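Local coordinates for glycosylation Associate Protein 1 (Streptococcus agalactiae serotype V, PDB 6OYC) that probably acts in the accessory Sec system, as part of a complex associated with the glycosylation and secretion of surface proteins, at residues D78-Q89 against D149-I157; F93-D103 against K114-F125. All coordinates share one frame; numbering follows the deposited sequence.

Interaction 1: residues D78-Q89 against D149-I157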
loop_
_atom_site.group_PDB
_atom_site.type_symbol
_atom_site.label_atom_id
_atom_site.label_comp_id
_atom_site.label_asym_id
_atom_site.label_seq_id
_atom_site.Cartn_x
_atom_site.Cartn_y
_atom_site.Cartn_z
ATOM N N ASP A 78 2.364 3.931 -20.426
ATOM C CA ASP A 78 1.447 3.377 -21.424
ATOM C C ASP A 78 1.483 4.199 -22.716
ATOM O O ASP A 78 1.542 3.650 -23.823
ATOM C CB ASP A 78 0.023 3.335 -20.858
ATOM C CG ASP A 78 -0.249 2.097 -19.989
ATOM O OD1 ASP A 78 0.690 1.456 -19.466
ATOM O OD2 ASP A 78 -1.433 1.773 -19.820
ATOM N N ASP A 79 1.438 5.522 -22.579
ATOM C CA ASP A 79 1.539 6.435 -23.718
ATOM C C ASP A 79 2.861 6.249 -24.462
ATOM O O ASP A 79 2.887 5.999 -25.670
ATOM C CB ASP A 79 1.401 7.862 -23.183
ATOM C CG ASP A 79 1.320 8.919 -24.274
ATOM O OD1 ASP A 79 1.588 8.629 -25.454
ATOM O OD2 ASP A 79 0.990 10.069 -23.920
ATOM N N ILE A 80 3.974 6.379 -23.744
ATOM C CA ILE A 80 5.288 6.144 -24.335
ATOM C C ILE A 80 5.313 4.824 -25.092
ATOM O O ILE A 80 5.703 4.767 -26.263
ATOM C CB ILE A 80 6.365 6.172 -23.242
ATOM C CG1 ILE A 80 6.401 7.552 -22.596
ATOM C CG2 ILE A 80 7.725 5.755 -23.803
ATOM C CD1 ILE A 80 7.380 7.635 -21.457
ATOM N N GLN A 81 4.900 3.742 -24.433
ATOM C CA GLN A 81 5.108 2.409 -24.981
ATOM C C GLN A 81 4.096 2.023 -26.053
ATOM O O GLN A 81 4.174 0.896 -26.546
ATOM C CB GLN A 81 5.081 1.370 -23.855
ATOM C CG GLN A 81 6.282 1.439 -22.916
ATOM C CD GLN A 81 6.176 0.429 -21.805
ATOM O OE1 GLN A 81 5.816 0.777 -20.670
ATOM N NE2 GLN A 81 6.455 -0.849 -22.125
ATOM N N GLU A 82 3.156 2.912 -26.411
ATOM C CA GLU A 82 2.202 2.681 -27.513
ATOM C C GLU A 82 1.337 1.458 -27.245
ATOM O O GLU A 82 1.079 0.638 -28.134
ATOM C CB GLU A 82 2.909 2.556 -28.868
ATOM C CG GLU A 82 3.578 3.841 -29.278
ATOM C CD GLU A 82 4.399 3.720 -30.553
ATOM O OE1 GLU A 82 4.298 2.689 -31.259
ATOM O OE2 GLU A 82 5.160 4.668 -30.828
ATOM N N ILE A 83 0.898 1.325 -25.998
ATOM C CA ILE A 83 0.150 0.137 -25.627
ATOM C C ILE A 83 -1.274 0.197 -26.177
ATOM O O ILE A 83 -1.752 -0.764 -26.789
ATOM C CB ILE A 83 0.222 -0.057 -24.099
ATOM C CG1 ILE A 83 1.615 -0.607 -23.759
ATOM C CG2 ILE A 83 -0.862 -1.002 -23.593
ATOM C CD1 ILE A 83 2.109 -0.196 -22.410
ATOM N N GLY A 84 -1.958 1.331 -26.030
ATOM C CA GLY A 84 -3.278 1.391 -26.643
ATOM C C GLY A 84 -4.253 0.445 -25.964
ATOM O O GLY A 84 -4.139 0.117 -24.781
ATOM N N ASN A 85 -5.233 -0.013 -26.721
ATOM C CA ASN A 85 -6.258 -0.872 -26.143
ATOM C C ASN A 85 -5.964 -2.336 -26.476
ATOM O O ASN A 85 -6.611 -2.967 -27.302
ATOM C CB ASN A 85 -7.630 -0.430 -26.634
ATOM C CG ASN A 85 -8.731 -1.342 -26.155
ATOM O OD1 ASN A 85 -8.775 -1.729 -24.990
ATOM N ND2 ASN A 85 -9.660 -1.665 -27.060
ATOM N N VAL A 86 -4.957 -2.867 -25.786
ATOM C CA VAL A 86 -4.434 -4.195 -26.082
ATOM C C VAL A 86 -5.414 -5.262 -25.615
ATOM O O VAL A 86 -6.061 -5.120 -24.569
ATOM C CB VAL A 86 -3.061 -4.370 -25.410
ATOM C CG1 VAL A 86 -3.195 -4.335 -23.889
ATOM C CG2 VAL A 86 -2.424 -5.677 -25.830
ATOM N N ARG A 87 -5.547 -6.327 -26.399
ATOM C CA ARG A 87 -6.310 -7.491 -25.952
ATOM C C ARG A 87 -5.613 -8.134 -24.745
ATOM O O ARG A 87 -4.421 -8.466 -24.807
ATOM C CB ARG A 87 -6.461 -8.498 -27.096
ATOM C CG ARG A 87 -7.110 -9.822 -26.671
ATOM C CD ARG A 87 -7.335 -10.814 -27.830
ATOM N NE ARG A 87 -6.107 -11.485 -28.257
ATOM C CZ ARG A 87 -5.529 -12.500 -27.617
ATOM N NH1 ARG A 87 -6.054 -12.987 -26.482
ATOM N NH2 ARG A 87 -4.406 -13.023 -28.112
ATOM N N GLN A 88 -6.344 -8.384 -23.700
ATOM C CA GLN A 88 -5.834 -9.016 -22.513
ATOM C C GLN A 88 -5.461 -10.457 -22.763
ATOM O O GLN A 88 -6.176 -11.158 -23.367
ATOM C CB GLN A 88 -6.945 -9.060 -21.489
ATOM C CG GLN A 88 -6.777 -8.280 -20.213
ATOM C CD GLN A 88 -7.960 -7.338 -19.898
ATOM O OE1 GLN A 88 -9.113 -7.740 -19.810
ATOM N NE2 GLN A 88 -7.647 -6.060 -19.745
ATOM N N GLN A 89 -4.322 -10.893 -22.307
ATOM C CA GLN A 89 -3.946 -12.293 -22.423
ATOM C C GLN A 89 -3.584 -12.813 -21.043
ATOM O O GLN A 89 -3.080 -12.065 -20.204
ATOM C CB GLN A 89 -2.731 -12.507 -23.361
ATOM C CG GLN A 89 -2.959 -12.255 -24.831
ATOM C CD GLN A 89 -1.646 -12.325 -25.618
ATOM O OE1 GLN A 89 -1.267 -13.391 -26.113
ATOM N NE2 GLN A 89 -0.930 -11.201 -25.700
ATOM N N ASP A 149 3.464 -7.080 -18.236
ATOM C CA ASP A 149 2.296 -6.274 -17.922
ATOM C C ASP A 149 1.157 -7.189 -17.503
ATOM O O ASP A 149 1.040 -8.322 -17.984
ATOM C CB ASP A 149 1.887 -5.459 -19.164
ATOM C CG ASP A 149 0.938 -4.293 -18.849
ATOM O OD1 ASP A 149 -0.286 -4.539 -18.702
ATOM O OD2 ASP A 149 1.426 -3.131 -18.773
ATOM N N ASP A 150 0.296 -6.694 -16.609
ATOM C CA ASP A 150 -0.842 -7.529 -16.213
ATOM C C ASP A 150 -1.872 -7.694 -17.322
ATOM O O ASP A 150 -2.803 -8.475 -17.161
ATOM C CB ASP A 150 -1.512 -6.989 -14.943
ATOM C CG ASP A 150 -2.148 -5.609 -15.123
ATOM O OD1 ASP A 150 -2.724 -5.317 -16.191
ATOM O OD2 ASP A 150 -2.117 -4.811 -14.153
ATOM N N ARG A 151 -1.751 -6.967 -18.426
ATOM C CA ARG A 151 -2.570 -7.263 -19.597
ATOM C C ARG A 151 -2.014 -8.443 -20.406
ATOM O O ARG A 151 -2.596 -8.810 -21.429
ATOM C CB ARG A 151 -2.746 -6.011 -20.459
ATOM C CG ARG A 151 -3.640 -4.953 -19.799
ATOM C CD ARG A 151 -3.434 -3.535 -20.350
ATOM N NE ARG A 151 -2.096 -3.004 -20.090
ATOM C CZ ARG A 151 -1.782 -1.708 -20.128
ATOM N NH1 ARG A 151 -2.711 -0.807 -20.419
ATOM N NH2 ARG A 151 -0.538 -1.314 -19.869
ATOM N N GLY A 152 -0.926 -9.051 -19.947
ATOM C CA GLY A 152 -0.399 -10.259 -20.549
ATOM C C GLY A 152 0.430 -10.071 -21.804
ATOM O O GLY A 152 0.361 -10.907 -22.706
ATOM N N PHE A 153 1.201 -8.985 -21.899
ATOM C CA PHE A 153 2.224 -8.834 -22.924
ATOM C C PHE A 153 3.562 -8.581 -22.239
ATOM O O PHE A 153 3.611 -8.232 -21.053
ATOM C CB PHE A 153 1.878 -7.697 -23.906
ATOM C CG PHE A 153 1.833 -6.331 -23.274
ATOM C CD1 PHE A 153 2.988 -5.566 -23.154
ATOM C CD2 PHE A 153 0.634 -5.810 -22.804
ATOM C CE1 PHE A 153 2.951 -4.295 -22.569
ATOM C CE2 PHE A 153 0.587 -4.543 -22.215
ATOM C CZ PHE A 153 1.758 -3.787 -22.100
ATOM N N LEU A 154 4.659 -8.754 -22.987
ATOM C CA LEU A 154 5.995 -8.421 -22.466
ATOM C C LEU A 154 6.180 -6.906 -22.485
ATOM O O LEU A 154 6.249 -6.315 -23.556
ATOM C CB LEU A 154 7.095 -9.094 -23.282
ATOM C CG LEU A 154 8.544 -8.837 -22.804
ATOM C CD1 LEU A 154 8.784 -9.285 -21.355
ATOM C CD2 LEU A 154 9.507 -9.527 -23.723
ATOM N N SER A 155 6.275 -6.283 -21.302
ATOM C CA SER A 155 6.397 -4.837 -21.165
ATOM C C SER A 155 7.839 -4.349 -21.264
ATOM O O SER A 155 8.093 -3.312 -21.886
ATOM C CB SER A 155 5.796 -4.369 -19.833
ATOM O OG SER A 155 5.859 -2.949 -19.709
ATOM N N SER A 156 8.790 -5.064 -20.670
ATOM C CA SER A 156 10.170 -4.609 -20.728
ATOM C C SER A 156 11.117 -5.761 -20.392
ATOM O O SER A 156 10.710 -6.786 -19.840
ATOM C CB SER A 156 10.385 -3.404 -19.792
ATOM O OG SER A 156 10.407 -3.776 -18.416
ATOM N N ILE A 157 12.397 -5.576 -20.741
ATOM C CA ILE A 157 13.470 -6.506 -20.382
ATOM C C ILE A 157 14.583 -5.717 -19.723
ATOM O O ILE A 157 15.064 -4.729 -20.286
ATOM C CB ILE A 157 14.054 -7.261 -21.590
ATOM C CG1 ILE A 157 12.985 -8.007 -22.369
ATOM C CG2 ILE A 157 15.117 -8.235 -21.139
ATOM C CD1 ILE A 157 13.502 -8.460 -23.711
HETATM O O HOH W 1 -4.946 -0.869 -22.240
HETATM O O HOH W 2 -1.812 -8.731 -24.250
#
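A salt-bridge network centred on Arg151 joins the end of helix 76-80 and the loop after it to the hairpin turn between strands 141-148 and 154-161. Arg151 meets Asp78 end-on: NH1 lies 2.9 Å from OD2 and NH2 3.1 Å from OD1, both oxygens near the guanidinium plane but approached from above the carboxylate plane. A bend at chi3 (-64°) brings the guanidinium between two carboxylates. Along a second edge it holds Asp149 side-on, Arg151 NE 2.7 Å from Asp149 OD1 and NH2 2.9 Å from OD2. That OD1 also accepts from the backbone N of Arg151, through its anti lone pair, closing an Asx turn within the type I turn 149-152. Ile83 CG2 covers one guanidinium face, and Val86 CG1 packs 3.6 Å from Arg151 CD. Ile83 CG1 sits 3.6 Å from Phe153 CZ.

A single backbone bond continues the contact, Gln89 N to Arg151 O at 2.8 Å, and a water ties that oxygen to Arg87 O. Farther along, Gln81 NE2 reaches Ser155 OG at 3.3 Å; Gln81 also bonds Leu171 O, and Ser155 bonds Tyr55. Two carboxylates flank one buried guanidinium, fixing its rotation and probably keeping all three groups ionised.

Interaction 2: residues F93-D103 against K114-F125; sequences FRQLNWPEGVD and KKSGDLIAKVQF. With GOL (glycerol), chain D.
Phe93 presents one ring face to strand 118-125, and Val123 and Phe125 meet it differently. Val123 CG1 lies over that face, 4.1 Å from the ring centroid in a CH-pi contact, while CG2 touches the rim at CD2. Phe125 turns its edge toward the face of Phe93 in an offset edge-to-face pair, the planes 73° apart and CZ 3.9 Å from Phe93 CE1. A first torsion of 83° puts CG of Phe93 between its own backbone N and carbonyl carbon, turning the ring face to the strand.

Trp98 carries the apolar row onward, its CZ3 3.7 Å from Ala121 CB. The indole is held by NE1, which donates to Phe93 O at 2.7 Å, linking the two aromatic residues. Pro99 and Val102 then pack on Ile120.

Beyond them the backbones pair: Asp103 N donates to Lys114 O at 2.8 Å and Lys114 N to Asp103 O at 3.1 Å, an antiparallel hydrogen-bonded pair. The Asp103 carboxylate accepts from O2 (at OD1) and O3 (at OD2) of a glycerol, probably from the crystallisation liquor; O3 in turn accepts from Gly117 N in the type I' turn 115-118.

The loop thus lies across one face of the antiparallel sheet before entering its edge strand, 103-106. Trp98 and Val102 also touch Val113 of strand 111-115, Ala121 and Val123 reach strand 131-138, and Phe104 packs edge-to-face with Phe93.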
loop_
_atom_site.group_PDB
_atom_site.type_symbol
_atom_site.label_atom_id
_atom_site.label_comp_id
_atom_site.label_asym_id
_atom_site.label_seq_id
_atom_site.Cartn_x
_atom_site.Cartn_y
_atom_site.Cartn_z
ATOM N N PHE A 93 3.144 -19.497 -17.970
ATOM C CA PHE A 93 4.583 -19.568 -18.196
ATOM C C PHE A 93 5.019 -20.941 -18.706
ATOM O O PHE A 93 6.085 -21.053 -19.323
ATOM C CB PHE A 93 5.328 -19.223 -16.907
ATOM C CG PHE A 93 5.452 -20.390 -15.968
ATOM C CD1 PHE A 93 4.416 -20.707 -15.093
ATOM C CD2 PHE A 93 6.578 -21.207 -15.994
ATOM C CE1 PHE A 93 4.516 -21.812 -14.237
ATOM C CE2 PHE A 93 6.679 -22.306 -15.138
ATOM C CZ PHE A 93 5.645 -22.595 -14.261
ATOM N N ARG A 94 4.231 -21.993 -18.449
ATOM C CA ARG A 94 4.601 -23.329 -18.903
ATOM C C ARG A 94 4.584 -23.451 -20.427
ATOM O O ARG A 94 5.170 -24.393 -20.974
ATOM C CB ARG A 94 3.655 -24.379 -18.286
ATOM C CG ARG A 94 3.831 -24.602 -16.797
ATOM C CD ARG A 94 2.790 -25.566 -16.261
ATOM N NE ARG A 94 3.071 -26.943 -16.670
ATOM C CZ ARG A 94 3.821 -27.818 -15.990
ATOM N NH1 ARG A 94 4.390 -27.502 -14.816
ATOM N NH2 ARG A 94 3.993 -29.030 -16.498
ATOM N N GLN A 95 3.927 -22.531 -21.123
ATOM C CA GLN A 95 3.814 -22.594 -22.575
ATOM C C GLN A 95 4.763 -21.648 -23.304
ATOM O O GLN A 95 4.613 -21.456 -24.518
ATOM C CB GLN A 95 2.365 -22.326 -22.980
ATOM C CG GLN A 95 1.446 -23.305 -22.283
ATOM C CD GLN A 95 0.132 -23.490 -22.971
ATOM O OE1 GLN A 95 0.055 -23.549 -24.202
ATOM N NE2 GLN A 95 -0.929 -23.579 -22.177
ATOM N N LEU A 96 5.741 -21.067 -22.610
ATOM C CA LEU A 96 6.727 -20.218 -23.259
ATOM C C LEU A 96 7.764 -21.069 -23.998
ATOM O O LEU A 96 7.862 -22.298 -23.818
ATOM C CB LEU A 96 7.423 -19.325 -22.239
ATOM C CG LEU A 96 6.440 -18.439 -21.475
ATOM C CD1 LEU A 96 7.131 -17.604 -20.422
ATOM C CD2 LEU A 96 5.700 -17.562 -22.464
ATOM N N ASN A 97 8.560 -20.395 -24.832
ATOM C CA ASN A 97 9.556 -21.078 -25.658
ATOM C C ASN A 97 10.826 -21.338 -24.845
ATOM O O ASN A 97 11.899 -20.801 -25.113
ATOM C CB ASN A 97 9.843 -20.280 -26.922
ATOM C CG ASN A 97 8.732 -20.388 -27.937
ATOM O OD1 ASN A 97 8.122 -21.430 -28.088
ATOM N ND2 ASN A 97 8.446 -19.302 -28.617
ATOM N N TRP A 98 10.676 -22.188 -23.815
ATOM C CA TRP A 98 11.815 -22.624 -23.021
ATOM C C TRP A 98 12.778 -23.428 -23.893
ATOM O O TRP A 98 12.369 -23.994 -24.907
ATOM C CB TRP A 98 11.332 -23.472 -21.841
ATOM C CG TRP A 98 10.431 -22.707 -20.902
ATOM C CD1 TRP A 98 9.087 -22.896 -20.703
ATOM C CD2 TRP A 98 10.811 -21.612 -20.058
ATOM N NE1 TRP A 98 8.613 -21.992 -19.785
ATOM C CE2 TRP A 98 9.651 -21.193 -19.373
ATOM C CE3 TRP A 98 12.022 -20.950 -19.813
ATOM C CZ2 TRP A 98 9.668 -20.140 -18.450
ATOM C CZ3 TRP A 98 12.037 -19.899 -18.907
ATOM C CH2 TRP A 98 10.867 -19.512 -18.225
ATOM N N PRO A 99 14.060 -23.490 -23.531
ATOM C CA PRO A 99 14.942 -24.490 -24.160
ATOM C C PRO A 99 14.327 -25.877 -24.019
ATOM O O PRO A 99 13.700 -26.193 -23.005
ATOM C CB PRO A 99 16.250 -24.373 -23.369
ATOM C CG PRO A 99 16.181 -23.023 -22.672
ATOM C CD PRO A 99 14.730 -22.747 -22.446
ATOM N N GLU A 100 14.486 -26.703 -25.053
ATOM C CA GLU A 100 13.923 -28.049 -25.014
ATOM C C GLU A 100 14.393 -28.809 -23.779
ATOM O O GLU A 100 15.551 -28.710 -23.371
ATOM C CB GLU A 100 14.306 -28.838 -26.270
ATOM C CG GLU A 100 13.323 -29.981 -26.626
ATOM C CD GLU A 100 12.353 -29.611 -27.762
ATOM O OE1 GLU A 100 11.563 -30.489 -28.181
ATOM O OE2 GLU A 100 12.377 -28.447 -28.238
ATOM N N GLY A 101 13.478 -29.561 -23.181
ATOM C CA GLY A 101 13.828 -30.438 -22.084
ATOM C C GLY A 101 13.971 -29.802 -20.715
ATOM O O GLY A 101 14.471 -30.469 -19.800
ATOM N N VAL A 102 13.550 -28.543 -20.526
ATOM C CA VAL A 102 13.600 -27.984 -19.162
ATOM C C VAL A 102 12.646 -28.774 -18.255
ATOM O O VAL A 102 11.677 -29.389 -18.710
ATOM C CB VAL A 102 13.255 -26.485 -19.134
ATOM C CG1 VAL A 102 14.279 -25.673 -19.935
ATOM C CG2 VAL A 102 11.833 -26.236 -19.643
ATOM N N ASP A 103 12.938 -28.762 -16.951
ATOM C CA ASP A 103 12.044 -29.309 -15.935
ATOM C C ASP A 103 11.645 -28.206 -14.952
ATOM O O ASP A 103 12.364 -27.220 -14.770
ATOM C CB ASP A 103 12.703 -30.488 -15.190
ATOM C CG ASP A 103 14.021 -30.105 -14.545
ATOM O OD1 ASP A 103 13.987 -29.457 -13.472
ATOM O OD2 ASP A 103 15.093 -30.452 -15.091
ATOM N N LYS A 114 14.898 -25.423 -14.765
ATOM C CA LYS A 114 16.248 -25.962 -14.853
ATOM C C LYS A 114 16.357 -26.867 -16.067
ATOM O O LYS A 114 15.356 -27.372 -16.588
ATOM C CB LYS A 114 16.649 -26.759 -13.594
ATOM C CG LYS A 114 16.694 -25.930 -12.281
ATOM C CD LYS A 114 17.509 -26.598 -11.155
ATOM C CE LYS A 114 17.281 -25.865 -9.820
ATOM N NZ LYS A 114 18.408 -25.911 -8.824
ATOM N N LYS A 115 17.599 -27.080 -16.498
ATOM C CA LYS A 115 17.921 -27.980 -17.602
ATOM C C LYS A 115 19.106 -28.828 -17.149
ATOM O O LYS A 115 20.225 -28.315 -17.011
ATOM C CB LYS A 115 18.221 -27.178 -18.879
ATOM C CG LYS A 115 18.733 -27.954 -20.087
ATOM C CD LYS A 115 17.812 -29.094 -20.501
ATOM C CE LYS A 115 18.302 -29.771 -21.802
ATOM N NZ LYS A 115 17.942 -28.958 -22.985
ATOM N N SER A 116 18.851 -30.106 -16.866
ATOM C CA SER A 116 19.856 -31.021 -16.309
ATOM C C SER A 116 20.665 -30.376 -15.186
ATOM O O SER A 116 21.894 -30.388 -15.187
ATOM C CB SER A 116 20.789 -31.541 -17.398
ATOM O OG SER A 116 20.049 -31.881 -18.555
ATOM N N GLY A 117 19.964 -29.812 -14.205
ATOM C CA GLY A 117 20.623 -29.207 -13.063
ATOM C C GLY A 117 21.071 -27.773 -13.247
ATOM O O GLY A 117 21.389 -27.115 -12.258
ATOM N N ASP A 118 21.112 -27.264 -14.480
ATOM C CA ASP A 118 21.459 -25.867 -14.720
ATOM C C ASP A 118 20.233 -24.978 -14.556
ATOM O O ASP A 118 19.205 -25.207 -15.200
ATOM C CB ASP A 118 22.028 -25.683 -16.128
ATOM C CG ASP A 118 23.492 -26.021 -16.203
ATOM O OD1 ASP A 118 23.990 -26.684 -15.263
ATOM O OD2 ASP A 118 24.142 -25.632 -17.198
ATOM N N LEU A 119 20.349 -23.965 -13.704
ATOM C CA LEU A 119 19.283 -22.983 -13.548
ATOM C C LEU A 119 19.082 -22.221 -14.855
ATOM O O LEU A 119 20.025 -21.627 -15.387
ATOM C CB LEU A 119 19.612 -22.011 -12.415
ATOM C CG LEU A 119 18.505 -20.997 -12.085
ATOM C CD1 LEU A 119 17.157 -21.687 -11.776
ATOM C CD2 LEU A 119 18.913 -20.102 -10.926
ATOM N N ILE A 120 17.862 -22.248 -15.385
ATOM C CA ILE A 120 17.494 -21.396 -16.509
ATOM C C ILE A 120 16.732 -20.157 -16.052
ATOM O O ILE A 120 16.987 -19.061 -16.541
ATOM C CB ILE A 120 16.672 -22.186 -17.548
ATOM C CG1 ILE A 120 17.415 -23.449 -17.977
ATOM C CG2 ILE A 120 16.369 -21.304 -18.738
ATOM C CD1 ILE A 120 18.806 -23.166 -18.423
ATOM N N ALA A 121 15.785 -20.298 -15.127
ATOM C CA ALA A 121 14.937 -19.161 -14.810
ATOM C C ALA A 121 14.264 -19.364 -13.465
ATOM O O ALA A 121 14.114 -20.491 -12.985
ATOM C CB ALA A 121 13.878 -18.927 -15.891
ATOM N N LYS A 122 13.867 -18.239 -12.866
ATOM C CA LYS A 122 12.999 -18.216 -11.699
ATOM C C LYS A 122 11.729 -17.471 -12.074
ATOM O O LYS A 122 11.791 -16.366 -12.609
ATOM C CB LYS A 122 13.674 -17.557 -10.512
ATOM C CG LYS A 122 14.932 -18.228 -10.099
ATOM C CD LYS A 122 15.406 -17.742 -8.732
ATOM C CE LYS A 122 16.819 -18.271 -8.433
ATOM N NZ LYS A 122 17.202 -18.230 -6.967
ATOM N N VAL A 123 10.585 -18.087 -11.820
ATOM C CA VAL A 123 9.300 -17.561 -12.249
ATOM C C VAL A 123 8.605 -16.984 -11.032
ATOM O O VAL A 123 8.497 -17.661 -10.007
ATOM C CB VAL A 123 8.457 -18.657 -12.914
ATOM C CG1 VAL A 123 7.092 -18.118 -13.296
ATOM C CG2 VAL A 123 9.211 -19.216 -14.132
ATOM N N GLN A 124 8.141 -15.738 -11.136
ATOM C CA GLN A 124 7.545 -15.035 -10.007
ATOM C C GLN A 124 6.099 -14.688 -10.312
ATOM O O GLN A 124 5.759 -14.323 -11.448
ATOM C CB GLN A 124 8.320 -13.766 -9.658
ATOM C CG GLN A 124 9.672 -14.058 -8.970
ATOM C CD GLN A 124 9.531 -14.219 -7.473
ATOM O OE1 GLN A 124 8.411 -14.216 -6.941
ATOM N NE2 GLN A 124 10.665 -14.341 -6.771
ATOM N N PHE A 125 5.254 -14.794 -9.282
ATOM C CA PHE A 125 3.824 -14.564 -9.416
ATOM C C PHE A 125 3.387 -13.394 -8.542
ATOM O O PHE A 125 3.945 -13.152 -7.470
ATOM C CB PHE A 125 3.031 -15.836 -9.069
ATOM C CG PHE A 125 3.460 -17.035 -9.869
ATOM C CD1 PHE A 125 4.506 -17.846 -9.433
ATOM C CD2 PHE A 125 2.871 -17.314 -11.083
ATOM C CE1 PHE A 125 4.928 -18.940 -10.186
ATOM C CE2 PHE A 125 3.273 -18.404 -11.829
ATOM C CZ PHE A 125 4.309 -19.218 -11.374
HETATM C C1 GOL D . 17.406 -30.191 -10.819
HETATM O O1 GOL D . 16.609 -30.032 -9.661
HETATM C C2 GOL D . 16.814 -31.415 -11.560
HETATM O O2 GOL D . 15.383 -31.397 -11.583
HETATM C C3 GOL D . 17.533 -31.470 -12.986
HETATM O O3 GOL D . 17.248 -30.286 -13.760
HETATM O O HOH W 3 16.151 -30.950 -17.284
#

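Interactions 1 and 2 lie about 24 Å apart, centre to centre, and both reach the long antiparallel sheet. Along the chain the order is 78-89, 93-103, 114-125, 149-157, so interaction 2 is nested inside the loop that interaction 1 closes. Interaction 1 sits where the chain leaves strand 73-75, an outermost strand of the seven-stranded parallel sheet, and meets the turn at 149-152, which leads into strand 154-161. Interaction 2 lies where the loop runs over the sheet and enters its outermost strand, 103-106. Together they mark the start of an antiparallel sheet apparently inserted between parallel strands 73-75 and 229-233, in a family of the GT-B clan.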